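Side-chain contacts in D-methionine-binding lipoprotein MetQ (Escherichia coli, PDB 4YAH), which binds methionine outside the inner membrane as the substrate-binding component of an ATP-driven D-methionine permease: residues E74-K78 and G79-A83; P90-D93 and Q94-D98; V180-A184 and P185-R189; A199-T203 and T204-Q208. All blocks are in the same frame, centred on the assembly; numbering follows the deposited sequence.

Four local contacts follow one another along the chain of a two-lobed binding protein: interactions 2 and 4 line the cleft, while 1 and 3 are turns within the lobes. Interactions 1 and 2 belong to the lobe of the six-stranded sheet: the first ends helix 71-78 and leads into strand 83-88, the second lies on helix 89-99 just after that strand, and their centres are about 16 Å apart. Interactions 3 and 4 belong to the lobe of the five-stranded sheet, with centres about 9 Å apart, and touch where P188 packs on Y205. Interactions 2 and 4, with centres about 21 Å apart, both reach the bound methionine, one at its thioether end and the other at its carboxylate.

Interaction 1 of 4, residues E74-K78 and G79-A83; sequences EALSK and GDIDA
The carboxylate of D80 is the flat group here, and its two oxygens have different company around K78. OD2 of D80 has K78 CE 3.4 Å away, where the bent lysine chain swings past it. K78 NZ makes a long salt bridge with the same D80 OD2 at 3.9 Å. On the other oxygen, D80 OD1, a water donates a hydrogen bond and gives a second one to K78 O, tying the carboxylate to the last turn. That turn closes helix 71-78 in a Schellman motif. G79 adopts a positive phi (87°), at which any CB would run into K78 O. D80 N bonds to A75 O at 2.8 Å, with a weak bond from I81 N to the same oxygen. G79 N reaches L76 O at 3.1 Å, 67° out of that carbonyl's plane. The chain then turns so that I81 folds back on the helix: its CG1, set between backbone N and carbonyl carbon (chi1 57°), lies 4.0 Å from L76 CB, and its CD1 is 3.9 Å from A75 CB. L76 CD1 rests 3.3 Å from D82 O. Beyond this apolar cluster, A75 meets F66 and I81 meets V64 of strand 60-66, while R234 NH1 bonds to L76 O.

Interaction 2 of 4, residues P90-D93 and Q94-D98; sequences PYLD and QQLKD. With MET (methionine), chain B.
In the methionine pocket, Y91 turns one ring face to the ligand, while Q95, one helical turn further on, lies against the ring from the opposite side. The ligand's thioether end does the touching: its CE methyl sits 3.6 Å above the plane of the Y91 ring, over its centre, a CH-pi contact. Y91 CB is itself 3.6 Å from MET SD. The ring owes its place to chi1 of -172°, which swings CG away from the backbone N. Behind it, Q95 CG approaches Y91 CE2 obliquely at 3.4 Å, and the bent glutamine lays its amide at 26° to the ring. Both polar ends are fixed from outside, Y91 OH by Y69 O and Q95 OE1 by N73 ND2. Were Y91 an alanine, the CE methyl of the methionine would probably lose its aromatic floor and Y69 O its hydroxyl partner. The backbone supports this pairing, with Q95 N bonded to Y91 O at 2.9 Å. Elsewhere on the helix, L92 CD1 meets L96 CD2 at 4.0 Å, and both leucines pack on L103. Q94 NE2 bonds to D98 OD2 at 2.8 Å, nearly straight, from above the carboxylate plane. A helix that starts at the cleft and offers an aromatic ring from its first turn to the substrate fits the interlobe site of a periplasmic binding protein.

Interaction 3 of 4, residues V180-A184 and P185-R189; sequences VELEA and PQLPR
L187 curls back over the carbonyls of E183 and A184, its atoms following them one after another. CB of L187 lies 3.5 Å from A184 O. With chi1 at -82°, CG stands opposite L187's own carbonyl carbon, which keeps it 3.8 Å from A184 O. The branch CD2 then reaches furthest back: it comes tightly to 3.0 Å from E183 O and packs 3.6 Å from L182 CB, which points toward it from the end of the strand. The leucine thus fills the inside of the bend, and beyond it lie A134 of strand 132-136 and I201 of strand 196-201. Two overlapping type I turns shape the bend. Q186 N bonds to E183 O at 2.8 Å, and L187 N to A184 O at 3.2 Å. Both donors come from above the carbonyl planes, by 36° and 58°. The turns join strand 178-182 to the short helix 187-190 in a beta-alpha-beta crossover that continues to strand 196-201, parallel to the first and separated from it by strand 132-136. At the first corner A184 CB and P185 CD are held 3.5 Å apart across the peptide bond that joins the two residues; P185, third residue of the first turn and second of the next, has no N-H to donate. On the outside of the bend E183 CB lies beside the P185 ring and Q186 CG, while its carboxylate turns away to N137, which bonds to E183 OE2. A184 and P185 also lean on Y205 of helix 203-206.

Interaction 4 of 4, residues A199-T203 and T204-Q208; sequences AVINT and TYASQ. With MET (methionine), chain B.
N202 and T204, whose side chains stand 4.1 Å apart at N202 CB and T204 OG1, reach opposite ends of the bound amino acid's backbone. N202 ND2 donates to MET OXT at 2.8 Å, an almost straight bond (167°), and T204 OG1 lies 3.0 Å from MET N. E42 OE1 and Y69 OH also hydrogen-bond to that hydroxyl, and R144 and N229 bond to the ligand. One shell out, the backbone takes over: following strand 196-201, N202 occupies the N-cap position of helix 203-206, with its side chain given to the ligand and its carbonyl starting the helix. A206 N bonds to N202 O at 2.9 Å in the carbonyl plane, while Y205 N reaches the same oxygen at 3.0 Å from 47° above that plane. I201 CG2 packs 4.0 Å from A206 CB, seating the strand end on the first turn. T204 CG2 sits over the centre of one face of the Y205 ring, with Q208 OE1 at its edge. Further along, S207 N bonds to T203 O, and S207 OG, at chi1 72°, turns back to donate to T204 O at 3.0 Å. Without the hydroxyl of S207, as with an alanine here, T204 O is likely to be left lacking this donor.

Interaction 1 of 4, residues E74-K78 and G79-A83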
loop_
_atom_site.group_PDB
_atom_site.type_symbol
_atom_site.label_atom_id
_atom_site.label_comp_id
_atom_site.label_asym_id
_atom_site.label_seq_id
_atom_site.Cartn_x
_atom_site.Cartn_y
_atom_site.Cartn_z
ATOM N N GLU A 74 -9.176 -9.328 8.514
ATOM C CA GLU A 74 -9.998 -10.433 9.035
ATOM C C GLU A 74 -9.296 -11.119 10.197
ATOM O O GLU A 74 -9.901 -11.386 11.243
ATOM C CB GLU A 74 -10.293 -11.468 7.942
ATOM C CG GLU A 74 -11.109 -10.931 6.774
ATOM C CD GLU A 74 -11.651 -12.032 5.861
ATOM O OE1 GLU A 74 -11.322 -13.224 6.084
ATOM O OE2 GLU A 74 -12.419 -11.701 4.927
ATOM N N ALA A 75 -8.011 -11.388 10.010
ATOM C CA ALA A 75 -7.207 -12.073 11.009
ATOM C C ALA A 75 -7.145 -11.251 12.288
ATOM O O ALA A 75 -7.260 -11.769 13.387
ATOM C CB ALA A 75 -5.813 -12.327 10.464
ATOM N N LEU A 76 -6.951 -9.956 12.130
ATOM C CA LEU A 76 -6.889 -9.051 13.269
ATOM C C LEU A 76 -8.217 -9.002 14.009
ATOM O O LEU A 76 -8.251 -9.110 15.227
ATOM C CB LEU A 76 -6.498 -7.651 12.796
ATOM C CG LEU A 76 -6.460 -6.562 13.854
ATOM C CD1 LEU A 76 -5.520 -6.934 14.991
ATOM C CD2 LEU A 76 -6.061 -5.236 13.232
ATOM N N SER A 77 -9.305 -8.831 13.266
ATOM C CA SER A 77 -10.640 -8.725 13.842
ATOM C C SER A 77 -10.996 -9.978 14.640
ATOM O O SER A 77 -11.588 -9.901 15.720
ATOM C CB SER A 77 -11.673 -8.503 12.746
ATOM O OG SER A 77 -12.968 -8.429 13.304
ATOM N N LYS A 78 -10.615 -11.132 14.099
ATOM C CA LYS A 78 -10.930 -12.414 14.724
ATOM C C LYS A 78 -10.014 -12.753 15.889
ATOM O O LYS A 78 -10.247 -13.737 16.605
ATOM C CB LYS A 78 -10.852 -13.517 13.680
ATOM C CG LYS A 78 -12.112 -13.650 12.844
ATOM C CD LYS A 78 -11.819 -14.197 11.445
ATOM C CE LYS A 78 -10.932 -15.436 11.463
ATOM N NZ LYS A 78 -10.701 -15.947 10.079
ATOM N N GLY A 79 -8.964 -11.962 16.070
ATOM C CA GLY A 79 -8.019 -12.174 17.150
ATOM C C GLY A 79 -6.897 -13.142 16.820
ATOM O O GLY A 79 -6.155 -13.540 17.711
ATOM N N ASP A 80 -6.757 -13.508 15.545
ATOM C CA ASP A 80 -5.692 -14.417 15.104
ATOM C C ASP A 80 -4.326 -13.755 15.125
ATOM O O ASP A 80 -3.301 -14.430 15.204
ATOM C CB ASP A 80 -5.975 -14.938 13.696
ATOM C CG ASP A 80 -7.157 -15.895 13.648
ATOM O OD1 ASP A 80 -7.495 -16.480 14.695
ATOM O OD2 ASP A 80 -7.748 -16.064 12.565
ATOM N N ILE A 81 -4.323 -12.428 15.015
ATOM C CA ILE A 81 -3.113 -11.634 15.182
ATOM C C ILE A 81 -3.458 -10.421 16.049
ATOM O O ILE A 81 -4.628 -10.073 16.207
ATOM C CB ILE A 81 -2.521 -11.193 13.825
ATOM C CG1 ILE A 81 -3.552 -10.401 13.017
ATOM C CG2 ILE A 81 -2.046 -12.412 13.044
ATOM C CD1 ILE A 81 -3.025 -9.874 11.675
ATOM N N ASP A 82 -2.437 -9.793 16.615
ATOM C CA ASP A 82 -2.603 -8.660 17.524
ATOM C C ASP A 82 -2.646 -7.299 16.826
ATOM O O ASP A 82 -3.262 -6.340 17.319
ATOM C CB ASP A 82 -1.454 -8.641 18.523
ATOM C CG ASP A 82 -1.428 -9.885 19.429
ATOM O OD1 ASP A 82 -0.604 -10.803 19.191
ATOM O OD2 ASP A 82 -2.234 -9.939 20.385
ATOM N N ALA A 83 -1.955 -7.217 15.693
ATOM C CA ALA A 83 -1.801 -5.967 14.967
ATOM C C ALA A 83 -1.511 -6.310 13.530
ATOM O O ALA A 83 -1.124 -7.441 13.236
ATOM C CB ALA A 83 -0.671 -5.133 15.531
HETATM O O HOH W 1 -8.657 -15.928 17.672
#

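Interaction 2 of 4, residues P90-D93 and Q94-D98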
loop_
_atom_site.group_PDB
_atom_site.type_symbol
_atom_site.label_atom_id
_atom_site.label_comp_id
_atom_site.label_asym_id
_atom_site.label_seq_id
_atom_site.Cartn_x
_atom_site.Cartn_y
_atom_site.Cartn_z
ATOM N N PRO A 90 -7.240 5.824 4.380
ATOM C CA PRO A 90 -8.454 5.678 3.570
ATOM C C PRO A 90 -8.904 4.221 3.447
ATOM O O PRO A 90 -10.104 3.933 3.525
ATOM C CB PRO A 90 -8.039 6.267 2.224
ATOM C CG PRO A 90 -7.037 7.303 2.582
ATOM C CD PRO A 90 -6.249 6.696 3.730
ATOM N N TYR A 91 -7.949 3.318 3.272
ATOM C CA TYR A 91 -8.258 1.901 3.161
ATOM C C TYR A 91 -8.903 1.398 4.451
ATOM O O TYR A 91 -9.910 0.689 4.415
ATOM C CB TYR A 91 -7.009 1.093 2.868
ATOM C CG TYR A 91 -7.322 -0.349 2.567
ATOM C CD1 TYR A 91 -7.621 -0.745 1.267
ATOM C CD2 TYR A 91 -7.346 -1.312 3.571
ATOM C CE1 TYR A 91 -7.912 -2.070 0.963
ATOM C CE2 TYR A 91 -7.638 -2.632 3.278
ATOM C CZ TYR A 91 -7.928 -3.001 1.966
ATOM O OH TYR A 91 -8.233 -4.304 1.633
ATOM N N LEU A 92 -8.284 1.740 5.575
ATOM C CA LEU A 92 -8.798 1.349 6.880
ATOM C C LEU A 92 -10.247 1.816 7.040
ATOM O O LEU A 92 -11.136 1.027 7.389
ATOM C CB LEU A 92 -7.923 1.929 7.991
ATOM C CG LEU A 92 -8.449 1.708 9.414
ATOM C CD1 LEU A 92 -8.569 0.210 9.676
ATOM C CD2 LEU A 92 -7.512 2.372 10.394
ATOM N N ASP A 93 -10.484 3.098 6.783
ATOM C CA ASP A 93 -11.824 3.677 6.909
ATOM C C ASP A 93 -12.855 2.963 6.046
ATOM O O ASP A 93 -13.973 2.718 6.479
ATOM C CB ASP A 93 -11.794 5.158 6.546
ATOM C CG ASP A 93 -11.011 5.989 7.553
ATOM O OD1 ASP A 93 -10.725 5.480 8.653
ATOM O OD2 ASP A 93 -10.683 7.146 7.242
ATOM N N GLN A 94 -12.467 2.614 4.827
ATOM C CA GLN A 94 -13.346 1.894 3.921
ATOM C C GLN A 94 -13.668 0.497 4.449
ATOM O O GLN A 94 -14.784 -0.005 4.295
ATOM C CB GLN A 94 -12.693 1.817 2.539
ATOM C CG GLN A 94 -13.590 1.270 1.466
ATOM C CD GLN A 94 -14.736 2.207 1.175
ATOM O OE1 GLN A 94 -14.557 3.426 1.132
ATOM N NE2 GLN A 94 -15.924 1.651 1.002
ATOM N N GLN A 95 -12.670 -0.130 5.056
ATOM C CA GLN A 95 -12.827 -1.451 5.666
ATOM C C GLN A 95 -13.797 -1.392 6.853
ATOM O O GLN A 95 -14.608 -2.305 7.045
ATOM C CB GLN A 95 -11.469 -1.995 6.116
ATOM C CG GLN A 95 -10.562 -2.448 4.961
ATOM C CD GLN A 95 -10.800 -3.875 4.579
ATOM O OE1 GLN A 95 -10.346 -4.794 5.263
ATOM N NE2 GLN A 95 -11.500 -4.082 3.475
ATOM N N LEU A 96 -13.695 -0.341 7.660
ATOM C CA LEU A 96 -14.630 -0.181 8.772
ATOM C C LEU A 96 -16.058 -0.082 8.241
ATOM O O LEU A 96 -16.962 -0.728 8.768
ATOM C CB LEU A 96 -14.285 1.047 9.622
ATOM C CG LEU A 96 -12.860 1.142 10.190
ATOM C CD1 LEU A 96 -12.784 2.243 11.222
ATOM C CD2 LEU A 96 -12.371 -0.172 10.764
ATOM N N LYS A 97 -16.252 0.708 7.188
ATOM C CA LYS A 97 -17.575 0.880 6.585
ATOM C C LYS A 97 -18.081 -0.422 5.984
ATOM O O LYS A 97 -19.212 -0.833 6.231
ATOM C CB LYS A 97 -17.554 1.963 5.494
ATOM C CG LYS A 97 -17.579 3.387 5.992
ATOM C CD LYS A 97 -17.830 4.361 4.844
ATOM C CE LYS A 97 -18.079 5.780 5.358
ATOM N NZ LYS A 97 -18.507 6.719 4.268
ATOM N N ASP A 98 -17.243 -1.073 5.181
ATOM C CA ASP A 98 -17.690 -2.227 4.408
ATOM C C ASP A 98 -17.753 -3.522 5.197
ATOM O O ASP A 98 -18.593 -4.365 4.892
ATOM C CB ASP A 98 -16.785 -2.413 3.188
ATOM C CG ASP A 98 -16.986 -1.329 2.141
ATOM O OD1 ASP A 98 -18.041 -0.654 2.153
ATOM O OD2 ASP A 98 -16.080 -1.151 1.308
HETATM N N MET B . 1.307 -0.332 0.972
HETATM C CA MET B . 0.115 0.036 0.206
HETATM C C MET B . 0.296 1.424 -0.361
HETATM O O MET B . 0.665 2.326 0.398
HETATM C CB MET B . -1.135 -0.007 1.089
HETATM C CG MET B . -2.444 0.177 0.336
HETATM S SD MET B . -3.910 0.134 1.390
HETATM C CE MET B . -4.004 -1.620 1.746
HETATM O OXT MET B . 0.050 1.648 -1.563
#

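Interaction 3 of 4, residues V180-A184 and P185-R189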
loop_
_atom_site.group_PDB
_atom_site.type_symbol
_atom_site.label_atom_id
_atom_site.label_comp_id
_atom_site.label_asym_id
_atom_site.label_seq_id
_atom_site.Cartn_x
_atom_site.Cartn_y
_atom_site.Cartn_z
ATOM N N VAL A 180 -8.934 -1.469 -16.442
ATOM C CA VAL A 180 -9.125 -2.857 -16.045
ATOM C C VAL A 180 -8.850 -2.976 -14.553
ATOM O O VAL A 180 -7.722 -2.814 -14.126
ATOM C CB VAL A 180 -8.200 -3.784 -16.833
ATOM C CG1 VAL A 180 -8.296 -5.202 -16.317
ATOM C CG2 VAL A 180 -8.577 -3.740 -18.296
ATOM N N GLU A 181 -9.893 -3.253 -13.773
ATOM C CA GLU A 181 -9.766 -3.313 -12.322
ATOM C C GLU A 181 -9.408 -4.718 -11.882
ATOM O O GLU A 181 -10.123 -5.660 -12.198
ATOM C CB GLU A 181 -11.065 -2.866 -11.653
ATOM C CG GLU A 181 -11.503 -1.489 -12.079
ATOM C CD GLU A 181 -12.815 -1.052 -11.452
ATOM O OE1 GLU A 181 -13.150 -1.544 -10.353
ATOM O OE2 GLU A 181 -13.511 -0.215 -12.066
ATOM N N LEU A 182 -8.297 -4.850 -11.157
ATOM C CA LEU A 182 -7.803 -6.158 -10.709
ATOM C C LEU A 182 -7.539 -6.139 -9.221
ATOM O O LEU A 182 -7.294 -5.090 -8.632
ATOM C CB LEU A 182 -6.507 -6.543 -11.436
ATOM C CG LEU A 182 -6.592 -6.561 -12.961
ATOM C CD1 LEU A 182 -5.204 -6.741 -13.572
ATOM C CD2 LEU A 182 -7.556 -7.647 -13.413
ATOM N N GLU A 183 -7.565 -7.313 -8.609
ATOM C CA GLU A 183 -7.121 -7.435 -7.225
ATOM C C GLU A 183 -5.661 -6.979 -7.114
ATOM O O GLU A 183 -4.826 -7.385 -7.922
ATOM C CB GLU A 183 -7.267 -8.883 -6.752
ATOM C CG GLU A 183 -8.706 -9.410 -6.787
ATOM C CD GLU A 183 -9.538 -8.953 -5.601
ATOM O OE1 GLU A 183 -8.972 -8.815 -4.495
ATOM O OE2 GLU A 183 -10.762 -8.735 -5.773
ATOM N N ALA A 184 -5.356 -6.156 -6.110
ATOM C CA ALA A 184 -4.040 -5.536 -5.998
ATOM C C ALA A 184 -2.869 -6.522 -6.194
ATOM O O ALA A 184 -1.902 -6.189 -6.872
ATOM C CB ALA A 184 -3.903 -4.818 -4.661
ATOM N N PRO A 185 -2.929 -7.730 -5.598
ATOM C CA PRO A 185 -1.772 -8.623 -5.755
ATOM C C PRO A 185 -1.577 -9.157 -7.165
ATOM O O PRO A 185 -0.523 -9.709 -7.440
ATOM C CB PRO A 185 -2.086 -9.797 -4.808
ATOM C CG PRO A 185 -3.151 -9.289 -3.896
ATOM C CD PRO A 185 -3.937 -8.301 -4.695
ATOM N N GLN A 186 -2.581 -9.006 -8.025
ATOM C CA GLN A 186 -2.506 -9.501 -9.392
ATOM C C GLN A 186 -1.853 -8.492 -10.306
ATOM O O GLN A 186 -1.574 -8.813 -11.461
ATOM C CB GLN A 186 -3.900 -9.832 -9.923
ATOM C CG GLN A 186 -4.607 -10.909 -9.121
ATOM C CD GLN A 186 -3.926 -12.257 -9.257
ATOM O OE1 GLN A 186 -3.813 -12.792 -10.363
ATOM N NE2 GLN A 186 -3.445 -12.801 -8.140
ATOM N N LEU A 187 -1.610 -7.283 -9.812
ATOM C CA LEU A 187 -1.156 -6.223 -10.722
ATOM C C LEU A 187 0.256 -6.500 -11.303
ATOM O O LEU A 187 0.479 -6.279 -12.486
ATOM C CB LEU A 187 -1.221 -4.870 -10.020
ATOM C CG LEU A 187 -2.624 -4.244 -10.037
ATOM C CD1 LEU A 187 -2.914 -3.702 -11.444
ATOM C CD2 LEU A 187 -3.700 -5.193 -9.634
ATOM N N PRO A 188 1.200 -7.041 -10.510
ATOM C CA PRO A 188 2.502 -7.340 -11.144
ATOM C C PRO A 188 2.414 -8.307 -12.341
ATOM O O PRO A 188 2.998 -8.043 -13.407
ATOM C CB PRO A 188 3.308 -7.958 -9.999
ATOM C CG PRO A 188 2.749 -7.256 -8.786
ATOM C CD PRO A 188 1.269 -7.198 -9.046
ATOM N N ARG A 189 1.681 -9.402 -12.206
ATOM C CA ARG A 189 1.609 -10.363 -13.308
ATOM C C ARG A 189 0.796 -9.779 -14.481
ATOM O O ARG A 189 0.948 -10.222 -15.626
ATOM C CB ARG A 189 1.009 -11.692 -12.864
ATOM C CG ARG A 189 -0.460 -11.652 -12.531
ATOM C CD ARG A 189 -0.941 -13.009 -12.034
ATOM N NE ARG A 189 -0.517 -13.273 -10.666
ATOM C CZ ARG A 189 -0.774 -14.405 -10.017
ATOM N NH1 ARG A 189 -1.445 -15.388 -10.611
ATOM N NH2 ARG A 189 -0.349 -14.556 -8.775
#

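Interaction 4 of 4, residues A199-T203 and T204-Q208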
loop_
_atom_site.group_PDB
_atom_site.type_symbol
_atom_site.label_atom_id
_atom_site.label_comp_id
_atom_site.label_asym_id
_atom_site.label_seq_id
_atom_site.Cartn_x
_atom_site.Cartn_y
_atom_site.Cartn_z
ATOM N N ALA A 199 0.126 -0.330 -15.965
ATOM C CA ALA A 199 -0.482 -0.736 -14.691
ATOM C C ALA A 199 -0.062 0.194 -13.559
ATOM O O ALA A 199 1.122 0.495 -13.406
ATOM C CB ALA A 199 -0.102 -2.167 -14.341
ATOM N N VAL A 200 -1.028 0.608 -12.750
ATOM C CA VAL A 200 -0.737 1.346 -11.524
ATOM C C VAL A 200 -0.686 0.311 -10.406
ATOM O O VAL A 200 -1.674 -0.363 -10.146
ATOM C CB VAL A 200 -1.786 2.424 -11.228
ATOM C CG1 VAL A 200 -1.457 3.145 -9.944
ATOM C CG2 VAL A 200 -1.835 3.422 -12.368
ATOM N N ILE A 201 0.478 0.185 -9.781
ATOM C CA ILE A 201 0.762 -0.933 -8.886
ATOM C C ILE A 201 1.270 -0.445 -7.538
ATOM O O ILE A 201 2.232 0.314 -7.471
ATOM C CB ILE A 201 1.826 -1.886 -9.471
ATOM C CG1 ILE A 201 1.503 -2.214 -10.930
ATOM C CG2 ILE A 201 1.916 -3.149 -8.644
ATOM C CD1 ILE A 201 2.476 -3.199 -11.609
ATOM N N ASN A 202 0.631 -0.889 -6.459
ATOM C CA ASN A 202 1.157 -0.600 -5.139
ATOM C C ASN A 202 2.593 -1.069 -5.020
ATOM O O ASN A 202 2.936 -2.160 -5.438
ATOM C CB ASN A 202 0.333 -1.282 -4.041
ATOM C CG ASN A 202 -1.134 -0.925 -4.099
ATOM O OD1 ASN A 202 -1.916 -1.576 -4.795
ATOM N ND2 ASN A 202 -1.526 0.105 -3.352
ATOM N N THR A 203 3.423 -0.261 -4.390
ATOM C CA THR A 203 4.819 -0.617 -4.234
ATOM C C THR A 203 4.998 -1.927 -3.473
ATOM O O THR A 203 5.979 -2.623 -3.712
ATOM C CB THR A 203 5.564 0.522 -3.558
ATOM O OG1 THR A 203 5.344 1.709 -4.325
ATOM C CG2 THR A 203 7.050 0.246 -3.492
ATOM N N THR A 204 4.030 -2.264 -2.610
ATOM C CA THR A 204 3.940 -3.583 -1.946
ATOM C C THR A 204 4.228 -4.729 -2.917
ATOM O O THR A 204 5.065 -5.592 -2.676
ATOM C CB THR A 204 2.529 -3.845 -1.382
ATOM O OG1 THR A 204 2.084 -2.731 -0.598
ATOM C CG2 THR A 204 2.511 -5.105 -0.535
ATOM N N TYR A 205 3.487 -4.709 -4.017
ATOM C CA TYR A 205 3.522 -5.780 -5.004
ATOM C C TYR A 205 4.513 -5.506 -6.133
ATOM O O TYR A 205 5.134 -6.446 -6.618
ATOM C CB TYR A 205 2.098 -6.024 -5.521
ATOM C CG TYR A 205 1.144 -6.393 -4.388
ATOM C CD1 TYR A 205 0.163 -5.511 -3.959
ATOM C CD2 TYR A 205 1.247 -7.628 -3.754
ATOM C CE1 TYR A 205 -0.691 -5.839 -2.909
ATOM C CE2 TYR A 205 0.394 -7.973 -2.696
ATOM C CZ TYR A 205 -0.572 -7.068 -2.290
ATOM O OH TYR A 205 -1.436 -7.395 -1.256
ATOM N N ALA A 206 4.705 -4.244 -6.522
ATOM C CA ALA A 206 5.751 -3.898 -7.495
ATOM C C ALA A 206 7.117 -4.385 -7.022
ATOM O O ALA A 206 7.931 -4.890 -7.803
ATOM C CB ALA A 206 5.785 -2.404 -7.722
ATOM N N SER A 207 7.357 -4.272 -5.722
ATOM C CA SER A 207 8.647 -4.654 -5.166
ATOM C C SER A 207 8.870 -6.177 -5.226
ATOM O O SER A 207 10.003 -6.636 -5.194
ATOM C CB SER A 207 8.769 -4.173 -3.721
ATOM O OG SER A 207 7.942 -4.947 -2.880
ATOM N N GLN A 208 7.794 -6.951 -5.306
ATOM C CA GLN A 208 7.917 -8.405 -5.397
ATOM C C GLN A 208 8.593 -8.848 -6.691
ATOM O O GLN A 208 9.222 -9.902 -6.717
ATOM C CB GLN A 208 6.551 -9.069 -5.281
ATOM C CG GLN A 208 5.901 -8.880 -3.906
ATOM C CD GLN A 208 4.551 -9.549 -3.810
ATOM O OE1 GLN A 208 4.017 -10.036 -4.803
ATOM N NE2 GLN A 208 3.977 -9.556 -2.616
HETATM N N MET B . 1.307 -0.332 0.972
HETATM C CA MET B . 0.115 0.036 0.206
HETATM C C MET B . 0.296 1.424 -0.361
HETATM O O MET B . 0.665 2.326 0.398
HETATM C CB MET B . -1.135 -0.007 1.089
HETATM C CG MET B . -2.444 0.177 0.336
HETATM S SD MET B . -3.910 0.134 1.390
HETATM C CE MET B . -4.004 -1.620 1.746
HETATM O OXT MET B . 0.050 1.648 -1.563
#